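Local coordinates for protein nucleoporin nup120 (Schizosaccharomyces pombe, PDB 4GQ2) that serves as a structural constituent of the nuclear pore complex, the assembly through which molecules move between nucleus and cytoplasm, at residues Thr127-Ile132 against Ile141-Thr146; Gly61-Asn66 against Val116-Ser121; Leu84-Val89 against Val103-Pro108. All coordinates share one frame; numbering follows the deposited sequence.

Contact 1: Thr127-Ile132 against Ile141-Thr146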
loop_
_atom_site.group_PDB
_atom_site.type_symbol
_atom_site.label_atom_id
_atom_site.label_comp_id
_atom_site.label_asym_id
_atom_site.label_seq_id
_atom_site.Cartn_x
_atom_site.Cartn_y
_atom_site.Cartn_z
ATOM N N THR A 127 -16.876 19.786 -24.865
ATOM C CA THR A 127 -17.974 18.926 -24.440
ATOM C C THR A 127 -19.034 19.755 -23.718
ATOM O O THR A 127 -18.713 20.648 -22.930
ATOM C CB THR A 127 -17.478 17.775 -23.529
ATOM O OG1 THR A 127 -16.439 17.045 -24.193
ATOM C CG2 THR A 127 -18.605 16.807 -23.199
ATOM N N ILE A 128 -20.295 19.436 -23.994
ATOM C CA ILE A 128 -21.450 20.149 -23.458
ATOM C C ILE A 128 -22.242 19.252 -22.506
ATOM O O ILE A 128 -22.419 18.063 -22.774
ATOM C CB ILE A 128 -22.349 20.652 -24.622
ATOM C CG1 ILE A 128 -21.912 22.048 -25.077
ATOM C CG2 ILE A 128 -23.822 20.675 -24.248
ATOM C CD1 ILE A 128 -20.747 22.063 -26.046
ATOM N N ILE A 129 -22.696 19.818 -21.389
ATOM C CA ILE A 129 -23.662 19.130 -20.533
ATOM C C ILE A 129 -24.988 19.892 -20.448
ATOM O O ILE A 129 -25.014 21.082 -20.116
ATOM C CB ILE A 129 -23.140 18.912 -19.100
ATOM C CG1 ILE A 129 -21.767 18.252 -19.116
ATOM C CG2 ILE A 129 -24.125 18.061 -18.295
ATOM C CD1 ILE A 129 -21.014 18.429 -17.817
ATOM N N TYR A 130 -26.077 19.190 -20.758
ATOM C CA TYR A 130 -27.427 19.646 -20.456
ATOM C C TYR A 130 -27.847 19.056 -19.116
ATOM O O TYR A 130 -27.760 17.842 -18.916
ATOM C CB TYR A 130 -28.416 19.163 -21.516
ATOM C CG TYR A 130 -28.158 19.633 -22.928
ATOM C CD1 TYR A 130 -28.620 20.875 -23.370
ATOM C CD2 TYR A 130 -27.479 18.820 -23.833
ATOM C CE1 TYR A 130 -28.391 21.301 -24.671
ATOM C CE2 TYR A 130 -27.242 19.238 -25.135
ATOM C CZ TYR A 130 -27.701 20.474 -25.549
ATOM O OH TYR A 130 -27.469 20.880 -26.844
ATOM N N ALA A 131 -28.311 19.912 -18.207
ATOM C CA ALA A 131 -28.803 19.479 -16.903
ATOM C C ALA A 131 -30.104 20.176 -16.528
ATOM O O ALA A 131 -30.240 21.391 -16.695
ATOM C CB ALA A 131 -27.750 19.716 -15.832
ATOM N N ILE A 132 -31.058 19.392 -16.031
ATOM C CA ILE A 132 -32.344 19.910 -15.566
ATOM C C ILE A 132 -32.523 19.549 -14.101
ATOM O O ILE A 132 -32.342 18.392 -13.693
ATOM C CB ILE A 132 -33.531 19.367 -16.404
ATOM C CG1 ILE A 132 -33.449 19.877 -17.850
ATOM C CG2 ILE A 132 -34.860 19.773 -15.780
ATOM C CD1 ILE A 132 -34.238 19.066 -18.860
ATOM N N ILE A 141 -23.982 23.712 -19.912
ATOM C CA ILE A 141 -22.628 23.817 -19.360
ATOM C C ILE A 141 -21.554 23.391 -20.355
ATOM O O ILE A 141 -21.568 22.261 -20.857
ATOM C CB ILE A 141 -22.481 23.000 -18.055
ATOM C CG1 ILE A 141 -23.459 23.499 -16.988
ATOM C CG2 ILE A 141 -21.055 23.083 -17.519
ATOM C CD1 ILE A 141 -23.742 22.483 -15.899
ATOM N N ARG A 142 -20.628 24.304 -20.638
ATOM C CA ARG A 142 -19.491 24.017 -21.512
ATOM C C ARG A 142 -18.276 23.576 -20.697
ATOM O O ARG A 142 -17.826 24.293 -19.806
ATOM C CB ARG A 142 -19.124 25.235 -22.357
ATOM C CG ARG A 142 -19.928 25.412 -23.635
ATOM C CD ARG A 142 -19.183 26.355 -24.571
ATOM N NE ARG A 142 -20.041 27.039 -25.538
ATOM C CZ ARG A 142 -20.779 28.116 -25.269
ATOM N NH1 ARG A 142 -20.801 28.638 -24.047
ATOM N NH2 ARG A 142 -21.509 28.665 -26.225
ATOM N N LEU A 143 -17.755 22.394 -21.011
ATOM C CA LEU A 143 -16.617 21.841 -20.287
ATOM C C LEU A 143 -15.308 22.248 -20.927
ATOM O O LEU A 143 -15.130 22.122 -22.140
ATOM C CB LEU A 143 -16.686 20.313 -20.249
ATOM C CG LEU A 143 -17.750 19.632 -19.387
ATOM C CD1 LEU A 143 -17.774 18.141 -19.689
ATOM C CD2 LEU A 143 -17.506 19.887 -17.907
ATOM N N SER A 144 -14.391 22.731 -20.104
ATOM C CA SER A 144 -13.019 22.926 -20.540
ATOM C C SER A 144 -12.160 21.762 -20.040
ATOM O O SER A 144 -12.231 21.380 -18.860
ATOM C CB SER A 144 -12.484 24.261 -20.027
ATOM O OG SER A 144 -11.135 24.445 -20.415
ATOM N N LYS A 145 -11.367 21.194 -20.945
ATOM C CA LYS A 145 -10.386 20.164 -20.589
ATOM C C LYS A 145 -9.400 20.661 -19.528
ATOM O O LYS A 145 -8.922 19.884 -18.701
ATOM C CB LYS A 145 -9.632 19.675 -21.826
ATOM C CG LYS A 145 -10.474 18.812 -22.751
ATOM C CD LYS A 145 -9.666 18.273 -23.920
ATOM C CE LYS A 145 -10.535 17.399 -24.811
ATOM N NZ LYS A 145 -9.752 16.759 -25.903
ATOM N N THR A 146 -9.118 21.962 -19.559
ATOM C CA THR A 146 -8.252 22.633 -18.587
ATOM C C THR A 146 -8.661 22.370 -17.140
ATOM O O THR A 146 -7.806 22.285 -16.254
ATOM C CB THR A 146 -8.249 24.159 -18.839
ATOM O OG1 THR A 146 -7.608 24.429 -20.089
ATOM C CG2 THR A 146 -7.510 24.912 -17.742
#
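The hairpin formed by strands 126-133 and 138-143 supplies the two middle strands of a four-stranded antiparallel sheet in the beta-propeller domain, and Thr-127-Ile-132 meets Ile-141-Thr-146 along it. Ile-129 and Ile-141 are a hydrogen-bonded pair that binds twice: Ile-129 N donates to Ile-141 O at 2.7 Å, and Ile-141 N returns to Ile-129 O at 2.8 Å with an almost straight N-H...O angle of 175°. Both donors lie in the plane of the carbonyl they reach. Leu-143 N instead approaches Thr-127 O nearly along its C=O axis, at 2.8 Å. Ile-141 O also receives a CA-H...O contact from Ile-128 CA, 3.4 Å away.

Thr-127, Ile-129, Ile-141 and Leu-143 share one face of the sheet. The branched end of Leu-143 is the centre of packing there: its CD1 lies 3.8 Å from Thr-127 CG2, the two side chains running side by side, while Ile-129 crosses obliquely and brings its CD1 within 3.8 Å of Leu-143 CD1. Thr-127 CG2 is placed for this by standing anti to the backbone N, which leaves OG1 beside the backbone N (chi1 -55°), from where it makes a weak hydrogen bond with Ser-65 OG. On the opposite face Ile-128 CG1 runs alongside the aliphatic root of Arg-142, 4.2 Å from its CG. Farther along, Ser-144 OG accepts a weak capping bond from Thr-146 N as the chain turns into helix 146-149. Four-stranded antiparallel sheets built from such hairpins are the blades of a beta-propeller, and here both faces of the hairpin are packed against neighbouring sheets.

Contact 2: Gly61-Asn66 against Val116-Ser121; sequences GVYTSN and VAFSFS
Two neighbouring sheets of the beta-propeller domain pack against each other here through an aromatic interface, with Gly-61-Asn-66 on one side and Val-116-Ser-121 on the other. The strand segments run nearly parallel, at 11°, but their axes stay 8.1 Å apart, and no hydrogen bond crosses between them; the contact is carried by side chains, one also reaching the facing backbone.

Tyr-63 is the main bridge. Its CG stands anti to the backbone N (chi1 176°), so the ring leans obliquely across the facing strand toward its C-terminal end, sliding past Phe-118 in the opposite direction. Each residue's CB thus sits on the other's ring. Phe-118 CB is over the centre of the Tyr-63 face, 3.4 Å from the centroid, a tight CH-pi contact in which it comes within 3.3 Å of Tyr-63 CG. Tyr-63 CB lies over the Phe-118 ring, nearer its rim, 4.0 Å from the centroid. The rings themselves are close to parallel but displaced, with centroids 5.1 Å apart, and barely overlap. The phenol end reaches on to Phe-120, which it crosses at about a right angle, with Tyr-63 OH 3.6 Å from Phe-120 CB.

Two residues on, Ser-65, the centre of an inverse gamma turn, places its CB over one face of the Phe-120 ring, 3.9 Å from the centroid, in another CH-pi contact. Strand 59-64 forms an outermost strand of its sheet, with strand 73-79 beside it lending Trp-76 to meet the Phe-118 ring, while strand 115-121 is hydrogen-bonded to strand 126-133, whose Thr-127 and Ile-129 also pack on Phe-118.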
loop_
_atom_site.group_PDB
_atom_site.type_symbol
_atom_site.label_atom_id
_atom_site.label_comp_id
_atom_site.label_asym_id
_atom_site.label_seq_id
_atom_site.Cartn_x
_atom_site.Cartn_y
_atom_site.Cartn_z
ATOM N N GLY A 61 -23.556 7.998 -15.015
ATOM C CA GLY A 61 -23.225 7.436 -16.312
ATOM C C GLY A 61 -21.856 7.893 -16.767
ATOM O O GLY A 61 -21.240 8.749 -16.132
ATOM N N VAL A 62 -21.361 7.303 -17.851
ATOM C CA VAL A 62 -20.132 7.792 -18.459
ATOM C C VAL A 62 -20.363 8.067 -19.942
ATOM O O VAL A 62 -20.981 7.270 -20.645
ATOM C CB VAL A 62 -18.853 6.913 -18.195
ATOM C CG1 VAL A 62 -18.941 6.119 -16.896
ATOM C CG2 VAL A 62 -18.526 6.002 -19.363
ATOM N N TYR A 63 -19.871 9.217 -20.382
ATOM C CA TYR A 63 -20.007 9.676 -21.751
ATOM C C TYR A 63 -18.645 9.718 -22.422
ATOM O O TYR A 63 -17.669 10.204 -21.842
ATOM C CB TYR A 63 -20.634 11.074 -21.770
ATOM C CG TYR A 63 -20.728 11.682 -23.143
ATOM C CD1 TYR A 63 -21.712 11.266 -24.040
ATOM C CD2 TYR A 63 -19.830 12.672 -23.554
ATOM C CE1 TYR A 63 -21.804 11.819 -25.308
ATOM C CE2 TYR A 63 -19.913 13.234 -24.818
ATOM C CZ TYR A 63 -20.901 12.802 -25.691
ATOM O OH TYR A 63 -20.998 13.347 -26.950
ATOM N N THR A 64 -18.586 9.230 -23.655
ATOM C CA THR A 64 -17.345 9.268 -24.420
ATOM C C THR A 64 -17.445 10.204 -25.635
ATOM O O THR A 64 -18.339 10.055 -26.472
ATOM C CB THR A 64 -16.865 7.845 -24.806
ATOM O OG1 THR A 64 -15.660 7.931 -25.579
ATOM C CG2 THR A 64 -17.939 7.079 -25.589
ATOM N N SER A 65 -16.537 11.181 -25.695
ATOM C CA SER A 65 -16.436 12.119 -26.820
ATOM C C SER A 65 -15.616 11.462 -27.926
ATOM O O SER A 65 -14.454 11.816 -28.157
ATOM C CB SER A 65 -15.768 13.430 -26.383
ATOM O OG SER A 65 -16.340 13.953 -25.198
ATOM N N ASN A 66 -16.247 10.515 -28.616
ATOM C CA ASN A 66 -15.555 9.537 -29.465
ATOM C C ASN A 66 -14.768 10.056 -30.679
ATOM O O ASN A 66 -14.079 9.277 -31.342
ATOM C CB ASN A 66 -16.522 8.416 -29.892
ATOM C CG ASN A 66 -17.851 8.943 -30.410
ATOM O OD1 ASN A 66 -18.502 9.771 -29.769
ATOM N ND2 ASN A 66 -18.269 8.447 -31.569
ATOM N N VAL A 116 -29.349 14.501 -16.892
ATOM C CA VAL A 116 -28.022 14.884 -17.374
ATOM C C VAL A 116 -27.803 14.287 -18.764
ATOM O O VAL A 116 -27.956 13.087 -18.963
ATOM C CB VAL A 116 -26.896 14.413 -16.415
ATOM C CG1 VAL A 116 -25.534 14.872 -16.916
ATOM C CG2 VAL A 116 -27.122 14.921 -14.995
ATOM N N ALA A 117 -27.447 15.135 -19.721
ATOM C CA ALA A 117 -27.233 14.704 -21.090
ATOM C C ALA A 117 -26.003 15.395 -21.654
ATOM O O ALA A 117 -25.754 16.568 -21.371
ATOM C CB ALA A 117 -28.460 15.009 -21.939
ATOM N N PHE A 118 -25.244 14.663 -22.456
ATOM C CA PHE A 118 -23.981 15.147 -22.989
ATOM C C PHE A 118 -24.015 15.288 -24.506
ATOM O O PHE A 118 -24.736 14.559 -25.195
ATOM C CB PHE A 118 -22.864 14.175 -22.617
ATOM C CG PHE A 118 -22.349 14.329 -21.214
ATOM C CD1 PHE A 118 -23.110 13.923 -20.124
ATOM C CD2 PHE A 118 -21.077 14.849 -20.984
ATOM C CE1 PHE A 118 -22.622 14.058 -18.833
ATOM C CE2 PHE A 118 -20.583 14.981 -19.694
ATOM C CZ PHE A 118 -21.360 14.587 -18.618
ATOM N N SER A 119 -23.223 16.223 -25.018
ATOM C CA SER A 119 -22.994 16.353 -26.455
ATOM C C SER A 119 -21.609 16.940 -26.717
ATOM O O SER A 119 -21.064 17.665 -25.881
ATOM C CB SER A 119 -24.073 17.220 -27.104
ATOM O OG SER A 119 -24.058 17.062 -28.513
ATOM N N PHE A 120 -21.048 16.629 -27.882
ATOM C CA PHE A 120 -19.697 17.055 -28.229
ATOM C C PHE A 120 -19.645 17.769 -29.580
ATOM O O PHE A 120 -20.166 17.262 -30.573
ATOM C CB PHE A 120 -18.757 15.846 -28.226
ATOM C CG PHE A 120 -17.322 16.188 -28.506
ATOM C CD1 PHE A 120 -16.525 16.771 -27.524
ATOM C CD2 PHE A 120 -16.761 15.918 -29.750
ATOM C CE1 PHE A 120 -15.199 17.081 -27.782
ATOM C CE2 PHE A 120 -15.437 16.229 -30.015
ATOM C CZ PHE A 120 -14.655 16.811 -29.029
ATOM N N SER A 121 -19.008 18.942 -29.593
ATOM C CA SER A 121 -18.803 19.743 -30.807
ATOM C C SER A 121 -17.440 19.467 -31.426
ATOM O O SER A 121 -16.414 19.533 -30.739
ATOM C CB SER A 121 -18.908 21.240 -30.494
ATOM O OG SER A 121 -17.792 21.688 -29.738
#

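Contact 3: Leu84-Val89 against Val103-Pro108; sequences LTIFDV and VKIHFP
Val-103 O is held from two directions by the facing strand: the N-H of Ile-86 binds it at 2.8 Å, and Thr-85 CA adds a CA-H...O contact at 3.2 Å. The chain closes this ring in return, with Val-103 N donating to Ile-86 O over a slightly longer 3.1 Å. Two residues along, Leu-84 and Ile-105 form a second hydrogen-bonded pair: Leu-84 N reaches Ile-105 O at 2.9 Å and Ile-105 N reaches Leu-84 O at 2.8 Å. All four donors lie in the plane of their carbonyls, as expected of regular antiparallel strands, here running at 164° to each other.

Leu-84, Ile-86, Val-103 and Ile-105 all project from one face. Ile-86 and Ile-105 cross obliquely and touch tip to tip, CD1 to CD1, at 3.9 Å; in both, CG1 stands anti to the carbonyl carbon. Past the end of strand 101-106 the ring of Phe-107 turns back toward the same patch, its CE1 3.9 Å from Leu-84 CB. From the other face rise Thr-85 and Lys-104, a non-hydrogen-bonded pair lying side by side. Thr-85 CG2 meets Lys-104 CE at 4.1 Å, because the lysine chain bends at its third torsion (-61°) before the ammonium end heads off from the facing strand.

In the five-stranded mixed sheet the pair is internal: strand 73-79 bonds to the far edge of strand 83-88, and strand 21-26 runs parallel to strand 101-106 on its other side. Strands 126-133 and 138-143 of the next sheet cover the Ile-86 face, and Tyr-139 meets the Phe-107 ring edge-to-face.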
loop_
_atom_site.group_PDB
_atom_site.type_symbol
_atom_site.label_atom_id
_atom_site.label_comp_id
_atom_site.label_asym_id
_atom_site.label_seq_id
_atom_site.Cartn_x
_atom_site.Cartn_y
_atom_site.Cartn_z
ATOM N N LEU A 84 -23.270 17.942 -8.960
ATOM C CA LEU A 84 -22.907 17.033 -10.041
ATOM C C LEU A 84 -21.381 16.995 -10.115
ATOM O O LEU A 84 -20.737 18.033 -10.282
ATOM C CB LEU A 84 -23.537 17.490 -11.364
ATOM C CG LEU A 84 -22.991 17.219 -12.780
ATOM C CD1 LEU A 84 -22.514 15.798 -13.037
ATOM C CD2 LEU A 84 -24.059 17.591 -13.800
ATOM N N THR A 85 -20.808 15.804 -9.959
ATOM C CA THR A 85 -19.357 15.644 -10.021
ATOM C C THR A 85 -18.953 14.970 -11.315
ATOM O O THR A 85 -19.669 14.106 -11.813
ATOM C CB THR A 85 -18.813 14.800 -8.858
ATOM O OG1 THR A 85 -19.287 13.453 -8.986
ATOM C CG2 THR A 85 -19.235 15.386 -7.509
ATOM N N ILE A 86 -17.807 15.377 -11.856
ATOM C CA ILE A 86 -17.278 14.776 -13.078
ATOM C C ILE A 86 -15.842 14.307 -12.881
ATOM O O ILE A 86 -14.967 15.096 -12.526
ATOM C CB ILE A 86 -17.322 15.755 -14.271
ATOM C CG1 ILE A 86 -18.729 16.329 -14.446
ATOM C CG2 ILE A 86 -16.858 15.064 -15.547
ATOM C CD1 ILE A 86 -18.773 17.641 -15.200
ATOM N N PHE A 87 -15.620 13.019 -13.121
ATOM C CA PHE A 87 -14.298 12.408 -13.062
ATOM C C PHE A 87 -13.880 11.899 -14.444
ATOM O O PHE A 87 -14.661 11.242 -15.132
ATOM C CB PHE A 87 -14.319 11.235 -12.088
ATOM C CG PHE A 87 -14.315 11.632 -10.635
ATOM C CD1 PHE A 87 -15.453 12.165 -10.031
ATOM C CD2 PHE A 87 -13.174 11.437 -9.853
ATOM C CE1 PHE A 87 -15.450 12.513 -8.679
ATOM C CE2 PHE A 87 -13.163 11.781 -8.507
ATOM C CZ PHE A 87 -14.307 12.314 -7.914
ATOM N N ASP A 88 -12.651 12.202 -14.848
ATOM C CA ASP A 88 -12.089 11.640 -16.075
ATOM C C ASP A 88 -11.733 10.168 -15.842
ATOM O O ASP A 88 -10.931 9.842 -14.966
ATOM C CB ASP A 88 -10.858 12.437 -16.520
ATOM C CG ASP A 88 -10.269 11.939 -17.841
ATOM O OD1 ASP A 88 -10.629 10.834 -18.289
ATOM O OD2 ASP A 88 -9.435 12.653 -18.438
ATOM N N VAL A 89 -12.334 9.282 -16.629
ATOM C CA VAL A 89 -12.113 7.847 -16.466
ATOM C C VAL A 89 -11.522 7.225 -17.726
ATOM O O VAL A 89 -11.646 6.015 -17.942
ATOM C CB VAL A 89 -13.405 7.106 -16.049
ATOM C CG1 VAL A 89 -13.900 7.609 -14.700
ATOM C CG2 VAL A 89 -14.495 7.271 -17.106
ATOM N N VAL A 103 -14.181 17.849 -11.248
ATOM C CA VAL A 103 -15.000 19.041 -11.078
ATOM C C VAL A 103 -16.271 18.734 -10.309
ATOM O O VAL A 103 -16.861 17.667 -10.467
ATOM C CB VAL A 103 -15.233 19.844 -12.403
ATOM C CG1 VAL A 103 -14.845 19.050 -13.639
ATOM C CG2 VAL A 103 -16.655 20.390 -12.513
ATOM N N LYS A 104 -16.645 19.661 -9.433
ATOM C CA LYS A 104 -17.879 19.573 -8.670
ATOM C C LYS A 104 -18.706 20.830 -8.933
ATOM O O LYS A 104 -18.259 21.951 -8.656
ATOM C CB LYS A 104 -17.584 19.409 -7.180
ATOM C CG LYS A 104 -18.806 19.521 -6.278
ATOM C CD LYS A 104 -18.459 19.320 -4.812
ATOM C CE LYS A 104 -17.871 17.941 -4.558
ATOM N NZ LYS A 104 -17.792 17.641 -3.105
ATOM N N ILE A 105 -19.903 20.617 -9.477
ATOM C CA ILE A 105 -20.798 21.690 -9.879
ATOM C C ILE A 105 -21.970 21.725 -8.914
ATOM O O ILE A 105 -22.647 20.721 -8.719
ATOM C CB ILE A 105 -21.292 21.474 -11.326
ATOM C CG1 ILE A 105 -20.096 21.474 -12.280
ATOM C CG2 ILE A 105 -22.290 22.551 -11.728
ATOM C CD1 ILE A 105 -20.355 20.912 -13.661
ATOM N N HIS A 106 -22.194 22.881 -8.301
ATOM C CA HIS A 106 -23.298 23.057 -7.357
ATOM C C HIS A 106 -24.460 23.712 -8.032
ATOM O O HIS A 106 -24.283 24.591 -8.888
ATOM C CB HIS A 106 -22.885 23.899 -6.158
ATOM C CG HIS A 106 -21.688 23.368 -5.419
ATOM N ND1 HIS A 106 -21.801 22.611 -4.309
ATOM C CD2 HIS A 106 -20.324 23.520 -5.659
ATOM C CE1 HIS A 106 -20.573 22.293 -3.861
ATOM N NE2 HIS A 106 -19.668 22.848 -4.690
ATOM N N PHE A 107 -25.656 23.279 -7.635
ATOM C CA PHE A 107 -26.917 23.750 -8.186
ATOM C C PHE A 107 -27.799 24.269 -7.057
ATOM O O PHE A 107 -27.618 23.861 -5.907
ATOM C CB PHE A 107 -27.629 22.602 -8.904
ATOM C CG PHE A 107 -26.975 22.190 -10.188
ATOM C CD1 PHE A 107 -25.913 21.288 -10.189
ATOM C CD2 PHE A 107 -27.423 22.699 -11.405
ATOM C CE1 PHE A 107 -25.314 20.906 -11.377
ATOM C CE2 PHE A 107 -26.822 22.322 -12.599
ATOM C CZ PHE A 107 -25.767 21.425 -12.584
ATOM N N PRO A 108 -28.750 25.176 -7.377
ATOM C CA PRO A 108 -29.688 25.691 -6.372
ATOM C C PRO A 108 -30.789 24.684 -6.064
ATOM O O PRO A 108 -31.488 24.816 -5.054
ATOM C CB PRO A 108 -30.296 26.933 -7.043
ATOM C CG PRO A 108 -29.557 27.136 -8.324
ATOM C CD PRO A 108 -28.961 25.813 -8.689
#

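Overall arrangement
The three contacts occupy two successive sheets of the beta-propeller domain, on the same side of the chain's centre. Contact 3 lies within the five-stranded sheet and contact 1 within the four-stranded one, their centres about 10 Å apart; contact 2, about 9 Å from contact 1 and 14 Å from contact 3, spans the two sheets. In sequence, 61-66 comes first, then both segments of contact 3, then 116-121, and finally contact 1. Ile-86 CD1 packs on Ile-129 CD1 at 3.5 Å, and Val-116 touches Leu-84, so the sheets share one apolar seam. Such face-to-face packing of consecutive sheets is how a beta-propeller holds together.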